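Local coordinates for protein mariner Mos1 transposase (Drosophila mauritiana, PDB 4MDB) that cuts the Mos1 transposon out of DNA and pastes it in elsewhere, working as a homodimer with two divalent metal ions in each RNase H-like catalytic domain, at residues Leu29-Thr34 / Pro115-Arg120. The protein carries 1 engineered substitution. Residues are numbered along the deposited sequence; the frame is centred on the assembly and turned at random.
Sequences LHRIVT and PEYQKR
Tyr117 reaches from the short helix 115-118 to the backbone of Arg31, in the 3-10 turn that leads into strand 32-42 of the RNase H-like catalytic domain. Its phenol oxygen does the touching: OH lies 3.3 Å from Arg31 CA, with Arg31 CB farther off at 4.0 Å. The carbonyl of Arg31 stands oblique to the ring, its O 3.4 Å from Tyr117 OH. Water 1 sits at the edge of the ring, in its plane, an unusually short 2.5 Å from Tyr117 OH; it also lies within 3.3 Å of His30 O and may link the helix to the turn. With CG anti to the carbonyl carbon (chi1 -60°), the tyrosine ring extends from the helix toward the turn, while Glu116 CG lies 4.1 Å above the centre of one ring face. Arg31 sends its guanidinium elsewhere: the chain bends at chi3 (-74°), and NH1 bonds to Arg123 O. Backbone bonds from Arg31 and Val33 to Ile125 join the start of strand 32-42 and the turn before it to strand 125-127, its parallel neighbour in the central sheet. The contact lies away from the metal-binding aspartates. Behind Tyr117 the helix closes in a Schellman motif, where Arg120, with positive phi (65°), gives its backbone N to Tyr117 O at 3.1 Å.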
loop_
_atom_site.group_PDB
_atom_site.type_symbol
_atom_site.label_atom_id
_atom_site.label_comp_id
_atom_site.label_asym_id
_atom_site.label_seq_id
_atom_site.Cartn_x
_atom_site.Cartn_y
_atom_site.Cartn_z
ATOM N N LEU A 29 9.521 3.569 -10.586
ATOM C CA LEU A 29 9.238 3.534 -9.168
ATOM C C LEU A 29 8.801 4.859 -8.536
ATOM O O LEU A 29 8.045 4.893 -7.543
ATOM C CB LEU A 29 10.463 3.091 -8.406
ATOM C CG LEU A 29 11.059 1.764 -8.791
ATOM C CD1 LEU A 29 12.211 1.522 -7.848
ATOM C CD2 LEU A 29 10.083 0.599 -8.803
ATOM N N HIS A 30 9.249 5.966 -9.143
ATOM C CA HIS A 30 8.896 7.286 -8.683
ATOM C C HIS A 30 7.448 7.665 -8.988
ATOM O O HIS A 30 6.922 8.698 -8.454
ATOM C CB HIS A 30 9.839 8.315 -9.339
ATOM C CG HIS A 30 9.763 8.314 -10.837
ATOM N ND1 HIS A 30 10.263 7.287 -11.599
ATOM C CD2 HIS A 30 9.272 9.222 -11.712
ATOM C CE1 HIS A 30 10.078 7.563 -12.880
ATOM N NE2 HIS A 30 9.471 8.745 -12.967
ATOM N N ARG A 31 6.751 6.855 -9.793
ATOM C CA ARG A 31 5.353 7.089 -10.065
ATOM C C ARG A 31 4.428 6.162 -9.273
ATOM O O ARG A 31 3.224 6.207 -9.457
ATOM C CB ARG A 31 5.035 6.992 -11.571
ATOM C CG ARG A 31 5.927 7.938 -12.325
ATOM C CD ARG A 31 5.524 8.129 -13.751
ATOM N NE ARG A 31 5.826 7.014 -14.633
ATOM C CZ ARG A 31 4.911 6.242 -15.207
ATOM N NH1 ARG A 31 3.628 6.449 -15.008
ATOM N NH2 ARG A 31 5.309 5.285 -16.021
ATOM N N ILE A 32 4.952 5.324 -8.378
ATOM C CA ILE A 32 4.111 4.380 -7.641
ATOM C C ILE A 32 3.475 5.057 -6.426
ATOM O O ILE A 32 4.135 5.759 -5.627
ATOM C CB ILE A 32 4.953 3.176 -7.129
ATOM C CG1 ILE A 32 5.415 2.343 -8.298
ATOM C CG2 ILE A 32 4.145 2.356 -6.168
ATOM C CD1 ILE A 32 6.353 1.235 -7.908
ATOM N N VAL A 33 2.199 4.870 -6.334
ATOM C CA VAL A 33 1.444 5.186 -5.168
ATOM C C VAL A 33 0.930 3.817 -4.689
ATOM O O VAL A 33 0.376 3.026 -5.466
ATOM C CB VAL A 33 0.249 6.085 -5.555
ATOM C CG1 VAL A 33 -0.773 6.254 -4.437
ATOM C CG2 VAL A 33 0.732 7.450 -6.043
ATOM N N THR A 34 1.087 3.593 -3.393
ATOM C CA THR A 34 0.727 2.272 -2.835
ATOM C C THR A 34 -0.076 2.425 -1.595
ATOM O O THR A 34 0.020 3.435 -0.893
ATOM C CB THR A 34 1.970 1.385 -2.740
ATOM O OG1 THR A 34 1.636 0.009 -2.510
ATOM C CG2 THR A 34 2.883 1.768 -1.606
ATOM N N PRO A 115 2.182 17.942 -7.189
ATOM C CA PRO A 115 2.057 18.721 -8.445
ATOM C C PRO A 115 2.346 18.027 -9.771
ATOM O O PRO A 115 1.733 18.349 -10.790
ATOM C CB PRO A 115 3.050 19.892 -8.212
ATOM C CG PRO A 115 3.023 20.081 -6.710
ATOM C CD PRO A 115 2.956 18.663 -6.170
ATOM N N GLU A 116 3.295 17.121 -9.795
ATOM C CA GLU A 116 3.569 16.322 -10.991
ATOM C C GLU A 116 2.324 15.590 -11.456
ATOM O O GLU A 116 2.143 15.353 -12.641
ATOM C CB GLU A 116 4.745 15.372 -10.709
ATOM C CG GLU A 116 4.545 14.373 -9.550
ATOM C CD GLU A 116 4.884 14.871 -8.095
ATOM O OE1 GLU A 116 5.431 14.032 -7.340
ATOM O OE2 GLU A 116 4.581 16.020 -7.653
ATOM N N TYR A 117 1.433 15.276 -10.531
ATOM C CA TYR A 117 0.167 14.641 -10.905
ATOM C C TYR A 117 -0.918 15.654 -11.244
ATOM O O TYR A 117 -1.702 15.395 -12.112
ATOM C CB TYR A 117 -0.340 13.658 -9.846
ATOM C CG TYR A 117 0.637 12.564 -9.623
ATOM C CD1 TYR A 117 1.141 11.850 -10.687
ATOM C CD2 TYR A 117 1.083 12.239 -8.362
ATOM C CE1 TYR A 117 2.061 10.867 -10.492
ATOM C CE2 TYR A 117 1.981 11.227 -8.162
ATOM C CZ TYR A 117 2.452 10.542 -9.244
ATOM O OH TYR A 117 3.338 9.580 -9.098
ATOM N N GLN A 118 -0.959 16.788 -10.556
ATOM C CA GLN A 118 -2.038 17.743 -10.832
ATOM C C GLN A 118 -1.900 18.139 -12.286
ATOM O O GLN A 118 -2.839 18.320 -12.943
ATOM C CB GLN A 118 -2.026 18.959 -9.893
ATOM C CG GLN A 118 -2.421 20.305 -10.500
ATOM C CD GLN A 118 -1.411 21.389 -10.214
ATOM O OE1 GLN A 118 -1.195 21.773 -9.084
ATOM N NE2 GLN A 118 -0.757 21.855 -11.257
ATOM N N LYS A 119 -0.658 18.318 -12.726
ATOM C CA LYS A 119 -0.378 18.860 -14.051
ATOM C C LYS A 119 -0.503 17.820 -15.156
ATOM O O LYS A 119 -0.391 18.143 -16.339
ATOM C CB LYS A 119 1.016 19.492 -14.084
ATOM C CG LYS A 119 1.348 20.328 -12.859
ATOM C CD LYS A 119 2.578 21.188 -13.095
ATOM C CE LYS A 119 2.917 22.016 -11.866
ATOM N NZ LYS A 119 4.385 22.084 -11.630
ATOM N N ARG A 120 -0.732 16.571 -14.769
ATOM C CA ARG A 120 -0.858 15.495 -15.740
ATOM C C ARG A 120 0.434 15.234 -16.495
ATOM O O ARG A 120 0.403 14.772 -17.636
ATOM C CB ARG A 120 -1.988 15.798 -16.727
ATOM C CG ARG A 120 -3.381 15.683 -16.131
ATOM C CD ARG A 120 -3.477 14.506 -15.175
ATOM N NE ARG A 120 -4.800 14.402 -14.565
ATOM C CZ ARG A 120 -5.025 14.432 -13.256
ATOM N NH1 ARG A 120 -4.012 14.565 -12.410
ATOM N NH2 ARG A 120 -6.262 14.330 -12.791
HETATM O O HOH W 1 4.107 9.005 -6.792
#